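Local coordinates for fiber protein 2 (Human adenovirus type 41, PDB 2BZV) that forms the trimeric receptor-binding head of a capsid spike that probably attaches the virion to the host receptor CXCAR, at residues T106-S111 and S144-T149; L50-I55 and P162-F167; N68-K73 and F150-E155; G60-M65 and K158-P163. All coordinates share one frame; numbering follows the deposited sequence. Where two conformers were deposited one is given.

Contact 1: residues T106-S111 and S144-T149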
# COMPACT_ATOMS: atom_id res chain seq x y z
N THR A 106 -15.76 9.71 -6.65
CA THR A 106 -14.88 9.63 -5.47
C THR A 106 -13.79 8.58 -5.60
O THR A 106 -13.03 8.38 -4.66
CB THR A 106 -15.67 9.44 -4.17
OG1 THR A 106 -16.32 8.16 -4.19
CG2 THR A 106 -16.70 10.55 -3.98
N PHE A 107 -13.70 7.93 -6.77
CA PHE A 107 -12.53 7.11 -7.12
C PHE A 107 -11.61 7.86 -8.09
O PHE A 107 -10.56 7.33 -8.46
CB PHE A 107 -12.97 5.80 -7.79
CG PHE A 107 -13.60 4.80 -6.86
CD1 PHE A 107 -12.90 3.66 -6.48
CD2 PHE A 107 -14.89 4.97 -6.38
CE1 PHE A 107 -13.47 2.71 -5.65
CE2 PHE A 107 -15.47 4.02 -5.54
CZ PHE A 107 -14.76 2.90 -5.17
N MET A 108 -11.99 9.05 -8.54
CA MET A 108 -11.17 9.76 -9.52
C MET A 108 -9.96 10.41 -8.85
O MET A 108 -10.04 10.80 -7.69
CB MET A 108 -11.99 10.84 -10.21
CG MET A 108 -13.14 10.26 -11.04
SD MET A 108 -12.63 9.23 -12.42
CE MET A 108 -12.83 7.55 -11.76
N PRO A 109 -8.83 10.52 -9.58
CA PRO A 109 -7.67 11.20 -8.99
C PRO A 109 -8.01 12.67 -8.71
O PRO A 109 -8.52 13.38 -9.58
CB PRO A 109 -6.58 11.03 -10.04
CG PRO A 109 -7.04 9.94 -10.97
CD PRO A 109 -8.54 9.99 -10.92
N ASN A 110 -7.70 13.10 -7.49
CA ASN A 110 -8.04 14.43 -7.03
C ASN A 110 -7.47 15.50 -7.96
O ASN A 110 -6.28 15.48 -8.27
CB ASN A 110 -7.46 14.59 -5.62
CG ASN A 110 -7.89 15.84 -4.92
OD1 ASN A 110 -7.47 16.94 -5.30
ND2 ASN A 110 -8.73 15.71 -3.90
N SER A 111 -8.32 16.43 -8.40
CA SER A 111 -7.88 17.41 -9.40
C SER A 111 -7.18 18.62 -8.80
O SER A 111 -6.70 19.45 -9.55
CB SER A 111 -9.06 17.85 -10.25
OG SER A 111 -10.03 18.50 -9.46
N SER A 144 -10.26 17.45 -20.01
CA SER A 144 -11.55 17.51 -19.31
C SER A 144 -11.65 16.25 -18.47
O SER A 144 -11.17 15.21 -18.91
CB SER A 144 -12.73 17.53 -20.31
OG SER A 144 -12.77 18.68 -21.11
N GLY A 145 -12.34 16.29 -17.34
CA GLY A 145 -12.57 15.05 -16.59
C GLY A 145 -11.30 14.55 -15.92
O GLY A 145 -10.52 15.34 -15.37
N TYR A 146 -11.10 13.23 -15.97
CA TYR A 146 -10.03 12.59 -15.22
C TYR A 146 -9.40 11.50 -16.06
O TYR A 146 -9.99 11.05 -17.05
CB TYR A 146 -10.63 11.92 -13.96
CG TYR A 146 -11.34 12.93 -13.07
CD1 TYR A 146 -10.65 13.66 -12.11
CD2 TYR A 146 -12.71 13.17 -13.21
CE1 TYR A 146 -11.29 14.59 -11.31
CE2 TYR A 146 -13.36 14.12 -12.41
CZ TYR A 146 -12.64 14.82 -11.47
OH TYR A 146 -13.27 15.76 -10.68
N ALA A 147 -8.21 11.05 -15.66
CA ALA A 147 -7.61 9.95 -16.38
C ALA A 147 -6.55 9.25 -15.56
O ALA A 147 -5.95 9.83 -14.65
CB ALA A 147 -6.98 10.43 -17.70
N PHE A 148 -6.31 8.00 -15.93
CA PHE A 148 -5.08 7.29 -15.58
C PHE A 148 -4.33 7.02 -16.87
O PHE A 148 -4.93 6.55 -17.84
CB PHE A 148 -5.35 5.92 -14.97
CG PHE A 148 -6.18 5.90 -13.73
CD1 PHE A 148 -5.63 6.27 -12.52
CD2 PHE A 148 -7.47 5.45 -13.76
CE1 PHE A 148 -6.37 6.24 -11.36
CE2 PHE A 148 -8.22 5.42 -12.60
CZ PHE A 148 -7.68 5.83 -11.40
N THR A 149 -3.01 7.25 -16.86
CA THR A 149 -2.17 6.84 -17.97
C THR A 149 -1.09 5.94 -17.40
O THR A 149 -0.25 6.38 -16.63
CB THR A 149 -1.54 8.02 -18.72
OG1 THR A 149 -2.61 8.90 -19.15
CG2 THR A 149 -0.74 7.52 -19.91

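Contact 2: residues L50-I55 and P162-F167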
# COMPACT_ATOMS: atom_id res chain seq x y z
N LEU A 50 -6.20 2.37 -3.23
CA LEU A 50 -5.18 1.38 -3.47
C LEU A 50 -5.53 0.66 -4.78
O LEU A 50 -6.63 0.15 -4.92
CB LEU A 50 -5.18 0.38 -2.32
CG LEU A 50 -4.09 -0.65 -2.26
CD1 LEU A 50 -2.71 -0.01 -2.19
CD2 LEU A 50 -4.31 -1.51 -1.01
N GLY A 51 -4.59 0.65 -5.72
CA GLY A 51 -4.81 0.03 -7.02
C GLY A 51 -3.84 -1.09 -7.29
O GLY A 51 -2.65 -1.00 -6.96
N THR A 52 -4.34 -2.16 -7.90
CA THR A 52 -3.44 -3.11 -8.48
C THR A 52 -3.81 -3.32 -9.94
O THR A 52 -4.97 -3.25 -10.34
CB THR A 52 -3.50 -4.38 -7.70
OG1 THR A 52 -3.61 -4.79 -6.46
CG2 THR A 52 -3.42 -5.94 -8.63
N ILE A 53 -2.76 -3.47 -10.74
CA ILE A 53 -2.96 -3.60 -12.18
C ILE A 53 -2.07 -4.69 -12.74
O ILE A 53 -0.85 -4.72 -12.52
CB ILE A 53 -2.76 -2.24 -12.91
CG1 ILE A 53 -3.15 -2.37 -14.39
CG2 ILE A 53 -1.37 -1.65 -12.73
CD1 ILE A 53 -3.28 -1.01 -15.09
N THR A 54 -2.70 -5.57 -13.51
CA THR A 54 -2.04 -6.66 -14.23
C THR A 54 -2.56 -6.66 -15.66
O THR A 54 -3.79 -6.70 -15.87
CB THR A 54 -2.35 -8.02 -13.58
OG1 THR A 54 -2.00 -7.96 -12.19
CG2 THR A 54 -1.56 -9.13 -14.26
N ILE A 55 -1.66 -6.62 -16.63
CA ILE A 55 -2.05 -6.67 -18.03
C ILE A 55 -1.31 -7.83 -18.68
O ILE A 55 -0.11 -8.01 -18.44
CB ILE A 55 -1.79 -5.31 -18.72
CG1 ILE A 55 -2.30 -5.34 -20.16
CG2 ILE A 55 -0.32 -4.91 -18.64
CD1 ILE A 55 -2.46 -3.98 -20.82
N PRO A 162 3.91 -7.85 -18.12
CA PRO A 162 4.69 -7.27 -17.03
C PRO A 162 4.22 -7.75 -15.68
O PRO A 162 3.07 -8.20 -15.55
CB PRO A 162 4.43 -5.76 -17.16
CG PRO A 162 3.36 -5.59 -18.13
CD PRO A 162 3.08 -6.86 -18.82
N PRO A 163 5.07 -7.66 -14.66
CA PRO A 163 4.63 -8.00 -13.31
C PRO A 163 3.50 -7.09 -12.85
O PRO A 163 3.40 -5.94 -13.29
CB PRO A 163 5.89 -7.77 -12.45
CG PRO A 163 6.94 -7.23 -13.32
CD PRO A 163 6.46 -7.19 -14.72
N THR A 164 2.65 -7.61 -11.98
CA THR A 164 1.62 -6.82 -11.34
C THR A 164 2.23 -5.62 -10.63
O THR A 164 3.32 -5.72 -10.03
CB THR A 164 0.87 -7.69 -10.32
OG1 THR A 164 0.25 -8.78 -11.01
CG2 THR A 164 -0.16 -6.88 -9.58
N ALA A 165 1.55 -4.48 -10.70
CA ALA A 165 1.97 -3.27 -10.01
C ALA A 165 0.89 -2.83 -9.05
O ALA A 165 -0.29 -2.96 -9.35
CB ALA A 165 2.26 -2.16 -11.02
N VAL A 166 1.32 -2.28 -7.93
CA VAL A 166 0.44 -1.71 -6.93
C VAL A 166 0.76 -0.23 -6.81
O VAL A 166 1.93 0.16 -6.77
CB VAL A 166 0.59 -2.45 -5.57
CG1 VAL A 166 -0.29 -1.82 -4.51
CG2 VAL A 166 0.27 -3.92 -5.75
N PHE A 167 -0.27 0.61 -6.75
CA PHE A 167 -0.11 2.05 -6.67
C PHE A 167 -1.17 2.63 -5.75
O PHE A 167 -2.13 1.96 -5.40
CB PHE A 167 -0.14 2.70 -8.06
CG PHE A 167 -1.44 2.49 -8.83
CD1 PHE A 167 -2.40 3.49 -8.88
CD2 PHE A 167 -1.67 1.30 -9.50
CE1 PHE A 167 -3.58 3.30 -9.57
CE2 PHE A 167 -2.85 1.10 -10.20
CZ PHE A 167 -3.80 2.09 -10.23
O HOH W 1 1.41 -4.17 -14.08
O HOH W 2 0.92 -6.50 -15.54

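Contact 3: residues N68-K73 and F150-E155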
# COMPACT_ATOMS: atom_id res chain seq x y z
N ASN A 68 9.49 -1.21 -27.25
CA ASN A 68 10.00 -1.51 -25.90
C ASN A 68 9.25 -0.77 -24.79
O ASN A 68 9.73 -0.68 -23.67
CB ASN A 68 11.50 -1.23 -25.81
CG ASN A 68 11.80 0.24 -25.90
OD1 ASN A 68 10.92 1.03 -26.21
ND2 ASN A 68 13.05 0.62 -25.66
N ALA A 69 8.07 -0.25 -25.12
CA ALA A 69 7.21 0.36 -24.11
C ALA A 69 5.80 0.40 -24.66
O ALA A 69 5.58 0.47 -25.88
CB ALA A 69 7.67 1.76 -23.77
N LEU A 70 4.84 0.39 -23.74
CA LEU A 70 3.42 0.36 -24.07
C LEU A 70 2.68 1.19 -23.04
O LEU A 70 3.00 1.11 -21.85
CB LEU A 70 2.98 -1.08 -24.00
CG LEU A 70 1.59 -1.52 -24.39
CD1 LEU A 70 1.64 -2.96 -24.90
CD2 LEU A 70 0.62 -1.45 -23.21
N SER A 71 1.69 1.95 -23.49
CA SER A 71 0.88 2.75 -22.59
C SER A 71 -0.59 2.37 -22.69
O SER A 71 -1.06 1.83 -23.71
CB SER A 71 1.00 4.24 -22.90
OG SER A 71 0.37 4.47 -24.15
N LEU A 72 -1.33 2.64 -21.63
CA LEU A 72 -2.77 2.43 -21.58
C LEU A 72 -3.38 3.63 -20.89
O LEU A 72 -3.03 3.92 -19.75
CB LEU A 72 -3.11 1.16 -20.79
CG LEU A 72 -4.60 0.96 -20.44
CD1 LEU A 72 -5.38 0.69 -21.72
CD2 LEU A 72 -4.78 -0.16 -19.42
N LYS A 73 -4.31 4.30 -21.56
CA LYS A 73 -5.01 5.44 -20.98
C LYS A 73 -6.46 5.10 -20.71
O LYS A 73 -7.17 4.62 -21.60
CB LYS A 73 -4.91 6.65 -21.92
CG LYS A 73 -5.47 7.90 -21.29
CD LYS A 73 -5.12 9.09 -22.16
CE LYS A 73 -5.62 10.34 -21.48
NZ LYS A 73 -5.34 11.54 -22.34
N PHE A 150 -1.16 4.67 -17.79
CA PHE A 150 -0.20 3.67 -17.34
C PHE A 150 0.84 3.46 -18.41
O PHE A 150 0.52 3.49 -19.60
CB PHE A 150 -0.93 2.34 -17.11
CG PHE A 150 -2.01 2.43 -16.07
CD1 PHE A 150 -1.70 2.54 -14.72
CD2 PHE A 150 -3.36 2.41 -16.44
CE1 PHE A 150 -2.70 2.62 -13.75
CE2 PHE A 150 -4.35 2.50 -15.49
CZ PHE A 150 -4.02 2.61 -14.14
N LYS A 151 2.08 3.23 -18.01
CA LYS A 151 3.14 2.92 -18.97
C LYS A 151 4.01 1.80 -18.40
O LYS A 151 4.41 1.85 -17.23
CB LYS A 151 4.01 4.15 -19.26
CG LYS A 151 5.11 3.87 -20.30
CD LYS A 151 6.04 5.07 -20.44
CE LYS A 151 7.31 4.74 -21.22
NZ LYS A 151 8.21 5.94 -21.31
N TRP A 152 4.29 0.83 -19.26
CA TRP A 152 5.20 -0.27 -18.92
C TRP A 152 6.32 -0.34 -19.94
O TRP A 152 6.10 -0.12 -21.14
CB TRP A 152 4.48 -1.60 -18.98
CG TRP A 152 3.32 -1.78 -18.06
CD1 TRP A 152 3.36 -2.37 -16.83
CD2 TRP A 152 1.96 -1.44 -18.30
NE1 TRP A 152 2.11 -2.40 -16.27
CE2 TRP A 152 1.23 -1.83 -17.15
CE3 TRP A 152 1.28 -0.83 -19.35
CZ2 TRP A 152 -0.15 -1.63 -17.05
CZ3 TRP A 152 -0.09 -0.64 -19.25
CH2 TRP A 152 -0.79 -1.04 -18.09
N SER A 153 7.51 -0.73 -19.48
CA SER A 153 8.51 -1.16 -20.45
C SER A 153 8.14 -2.55 -20.98
O SER A 153 7.31 -3.27 -20.41
CB SER A 153 9.91 -1.17 -19.84
OG SER A 153 9.95 -2.00 -18.70
N ALA A 154 8.76 -2.91 -22.11
CA ALA A 154 8.53 -4.19 -22.75
C ALA A 154 9.84 -4.68 -23.35
O ALA A 154 10.71 -3.87 -23.69
CB ALA A 154 7.47 -4.10 -23.83
N GLU A 155 9.98 -5.99 -23.47
CA GLU A 155 11.20 -6.58 -24.02
C GLU A 155 10.94 -7.00 -25.46
O GLU A 155 10.15 -7.92 -25.69
CB GLU A 155 11.62 -7.77 -23.16
CG GLU A 155 12.96 -8.31 -23.56
CD GLU A 155 13.44 -9.45 -22.68
OE1 GLU A 155 14.47 -10.04 -23.05
OE2 GLU A 155 12.80 -9.73 -21.64

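Contact 4: residues G60-M65 and K158-P163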
# COMPACT_ATOMS: atom_id res chain seq x y z
N GLY A 60 -1.33 -11.61 -31.33
CA GLY A 60 -0.65 -10.66 -32.20
C GLY A 60 0.72 -10.22 -31.69
O GLY A 60 1.44 -11.02 -31.09
N ALA A 61 1.07 -8.96 -31.92
CA ALA A 61 2.38 -8.43 -31.54
C ALA A 61 2.60 -8.46 -30.04
O ALA A 61 3.74 -8.44 -29.56
CB ALA A 61 2.59 -7.02 -32.06
N LEU A 62 1.51 -8.49 -29.26
CA LEU A 62 1.67 -8.63 -27.81
C LEU A 62 2.29 -9.96 -27.39
O LEU A 62 2.68 -10.12 -26.23
CB LEU A 62 0.33 -8.44 -27.10
CG LEU A 62 -0.27 -7.04 -27.17
CD1 LEU A 62 -1.66 -7.05 -26.53
CD2 LEU A 62 0.62 -6.03 -26.47
N ARG A 63 2.38 -10.93 -28.31
CA ARG A 63 3.07 -12.17 -27.98
C ARG A 63 4.53 -12.15 -28.43
O ARG A 63 5.30 -13.04 -28.08
CB ARG A 63 2.34 -13.36 -28.60
CG ARG A 63 0.92 -13.57 -28.10
CD ARG A 63 0.82 -13.72 -26.59
NE ARG A 63 1.68 -14.78 -26.07
CZ ARG A 63 1.88 -15.01 -24.77
NH1 ARG A 63 1.29 -14.26 -23.85
NH2 ARG A 63 2.69 -16.00 -24.40
N GLU A 64 4.91 -11.14 -29.20
CA GLU A 64 6.29 -11.00 -29.69
C GLU A 64 6.54 -9.52 -29.98
O GLU A 64 6.41 -9.05 -31.12
CB GLU A 64 6.52 -11.87 -30.93
CG GLU A 64 7.97 -11.86 -31.41
CD GLU A 64 8.26 -12.89 -32.49
OE1 GLU A 64 7.32 -13.50 -33.05
OE2 GLU A 64 9.45 -13.10 -32.79
N MET A 65 6.88 -8.79 -28.92
CA MET A 65 6.88 -7.33 -29.00
C MET A 65 7.92 -6.78 -29.97
O MET A 65 9.01 -7.32 -30.11
CB MET A 65 7.09 -6.71 -27.62
CG MET A 65 5.85 -6.82 -26.74
SD MET A 65 4.52 -5.72 -27.26
CE MET A 65 5.11 -4.17 -26.58
N LYS A 158 9.67 -10.67 -27.05
CA LYS A 158 9.02 -11.50 -26.04
C LYS A 158 7.56 -11.11 -25.87
O LYS A 158 7.17 -10.01 -26.27
CB LYS A 158 9.74 -11.35 -24.70
CG LYS A 158 11.23 -11.64 -24.84
CD LYS A 158 11.72 -12.54 -23.73
CE LYS A 158 13.21 -12.83 -23.86
NZ LYS A 158 13.51 -13.56 -25.12
N PRO A 159 6.76 -12.00 -25.27
CA PRO A 159 5.39 -11.61 -24.98
C PRO A 159 5.31 -10.47 -23.96
O PRO A 159 6.17 -10.36 -23.08
CB PRO A 159 4.77 -12.87 -24.37
CG PRO A 159 5.74 -13.96 -24.60
CD PRO A 159 7.08 -13.37 -24.87
N PHE A 160 4.29 -9.64 -24.10
CA PHE A 160 4.04 -8.56 -23.16
C PHE A 160 3.23 -9.09 -21.98
O PHE A 160 2.06 -9.46 -22.12
CB PHE A 160 3.28 -7.44 -23.86
CG PHE A 160 3.04 -6.25 -22.96
CD1 PHE A 160 4.11 -5.47 -22.54
CD2 PHE A 160 1.76 -5.93 -22.52
CE1 PHE A 160 3.90 -4.38 -21.71
CE2 PHE A 160 1.55 -4.84 -21.69
CZ PHE A 160 2.62 -4.07 -21.28
N HIS A 161 3.86 -9.16 -20.82
CA HIS A 161 3.19 -9.59 -19.63
C HIS A 161 3.98 -9.15 -18.40
O HIS A 161 4.68 -9.92 -17.73
CB HIS A 161 2.90 -11.09 -19.71
CG HIS A 161 2.16 -11.80 -18.62
ND1 HIS A 161 1.19 -11.14 -17.89
CD2 HIS A 161 2.07 -13.10 -18.23
CE1 HIS A 161 0.57 -11.98 -17.08
NE2 HIS A 161 1.09 -13.18 -17.27
N PRO A 162 3.91 -7.85 -18.12
CA PRO A 162 4.69 -7.27 -17.03
C PRO A 162 4.22 -7.75 -15.68
O PRO A 162 3.07 -8.20 -15.55
CB PRO A 162 4.43 -5.76 -17.16
CG PRO A 162 3.36 -5.59 -18.13
CD PRO A 162 3.08 -6.86 -18.82
N PRO A 163 5.07 -7.66 -14.66
CA PRO A 163 4.63 -8.00 -13.31
C PRO A 163 3.50 -7.09 -12.85
O PRO A 163 3.40 -5.94 -13.29
CB PRO A 163 5.89 -7.77 -12.45
CG PRO A 163 6.94 -7.23 -13.32
CD PRO A 163 6.46 -7.19 -14.72

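Contact 1: residues T106-S111 and S144-T149
Met108 lies over one face of the Tyr146 ring. Its CB sits 3.7 Å from the ring centroid and 15° off the ring normal, which makes a CH-pi contact, and its CG approaches CD2 of the same ring at 3.7 Å. With Met108 CG anti to the carbonyl carbon (chi1 -64°) and the chain bent again at chi2, the sulfur folds back above the root of the tyrosine. SD ends 3.7 Å from Tyr146 CB and 4.7 Å from the ring centroid, an oblique Met-aromatic contact. Pro109 carries most of the rest: its carbonyl O comes within 3.3 Å of Tyr146 CD1, and its CG touches Phe148 CE1 at 3.8 Å.

Tyr146 and Phe148 are alternate residues of strand 146-153 in the adenovirus fiber knob, an antiparallel beta-sandwich, and the loop 106-111 runs across the start of that strand, the two directions lying 112° apart. All the direct contacts are van der Waals or weakly polar, and the polar anchors belong to a second shell. Tyr146 OH and Ser111 OG both hydrogen-bond to Glu172 OE2, which ties ring and loop to one carboxylate. Asn140 spans the two segments, its ND2 bonding to Pro109 O and its OD1 to Ala147 N. The Phe148 ring also meets Tyr169 edge-to-face, and the hydroxyl of Tyr169 in turn holds Phe107 O.

Contact 2: residues L50-I55 and P162-F167
Phe167 lays one face of its ring over the bare backbone of Gly51, whose CA stands 4.0 Å from the ring centroid and 17° off its normal. Phe167 CG lies between the backbone N and the carbonyl carbon (chi1 60°), and the ring rests against the neighbouring strand, its CZ 3.9 Å from Gly51 CA. Ile53 CG2 adds contacts to Phe167 CE2 and Ala165 CB on the same sheet face.

The strands 50-55 and 165-167 are antiparallel, with axes at 159°. Gly51-Phe167 and Ile53-Ala165 are hydrogen-bonded pairs; Thr52-Val166 between them is a non-hydrogen-bonded pair. Beyond this ladder Thr54 OG1 and Thr164 OG1 share a 2.7 Å hydrogen bond. Leu50 CD1 meets Val166 CG1 at 3.8 Å, and both residues pack on Cys168 of the second subunit, placing them at the trimer interface; Thr52 OG1, in the conformer given, bonds to His48 NE2 of that subunit.

Toward Pro162 and Pro163, water supplements the ladder at Ile53 O, which it bridges to Pro163 O, and takes over at Ile55 N: a second water accepts from that N-H and lies 2.7 Å from Pro162 O. Direct N-H to C=O bonds thus give way to water bridges plus apolar packing of Ile55 CG2 on Pro162 CG (3.8 Å).

Contact 3: residues N68-K73 and F150-E155
Leu72 and Trp152 fit together as a bump against a rim: Leu72 CB meets the edge of the indole in its plane, 3.8 Å from CZ3. Trp152 CG is anti to the carbonyl carbon (chi1 -61°), and the six-membered part of the indole reaches back to the partner strand, entering the hollow between Leu70 and Leu72. Leu70 CD2 borders that hollow on its other side, 4.0 Å from Trp152 CE3. Next along, Leu72 and Phe150 lie side by side and point the same way, with Leu72 CD2 4.2 Å from Phe150 CD2.

The reverse face, bearing Ala69, Ser71, Lys151 and Ser153, carries small or polar side chains and is more exposed. There the extended Lys151 chain passes beside Ala69, its CE 3.9 Å from Ala69 CB.

Paired N-H and C=O groups hold Leu70 to Trp152 and Leu72 to Phe150. The ladder ends less regularly: Ala154 N reaches Asn68 O at 2.9 Å from above the carbonyl plane, 72° out of it. Trp152 and Phe150 also pack on Ile53 of strand 48-57, in the facing sheet. Nearly antiparallel strands (164°), with one apolar face turned to the facing sheet and the other small or polar, are what a beta-sandwich such as the fiber knob requires.

Contact 4: residues G60-M65 and K158-P163
Arg63 folds its guanidinium over Pro159, whose CB stands 3.6 Å above the plane and over its centre. The chain is bent at its first three torsions to get there, beginning with CG anti to the carbonyl carbon (chi1 -62°). Although its CB heads away from the 158-163 segment, the guanidinium comes back onto the proline, with NH2 3.7 Å from Pro159 CG. NH1 also hydrogen-bonds to Gly57 O, which secures the folded arm at its tip.

The 60-65 segment makes a short 3-10 turn, 61-63, in the knob loop between strands 48-57 and 69-76, and meets the loop between strands 146-153 and 165-170. Two backbone bonds join the loops around Pro159: a nearly straight one from Phe160 N to Leu62 O (2.7 Å, 174° at the hydrogen), and one from Met65 N to Lys158 O (2.9 Å), with the donor above the carbonyl plane.

Beside these bonds, Phe160 CB points toward the 60-65 segment, while CG, anti to the backbone N (chi1 -177°), carries the ring away from it. Phe160 CB lies 4.0 Å from Leu62 CD2, the two side chains running side by side, and 3.9 Å from Met65 CG. Met65, bent at chi2, brings its sulfur obliquely to the Phe160 ring, 5.4 Å from the centroid, as a Met-aromatic contact. Leu70 of strand 69-76 touches Leu62, Met65 and Phe160 alike.

Contact 1 is buried, contacts 2 and 3 are partly buried strand pairings, and contact 4 joins two loops, its centre about 18 Å from the centre of the chain. Contacts 1 and 3 share strand 146-153, one at its start and the other at its end, with Lys73 packing against Ala147 and Thr149 between them. Contacts 2 and 3 belong to different sheets, yet their apolar faces meet where Phe150 touches Ile53 and Phe167. Contacts 2 and 4 share Pro162 and Pro163. The chemistry follows position: aromatic and sulfur packing in contact 1, backbone ladders in contacts 2 and 3, and in contact 4 two backbone bonds beside an exposed guanidinium lying on a proline.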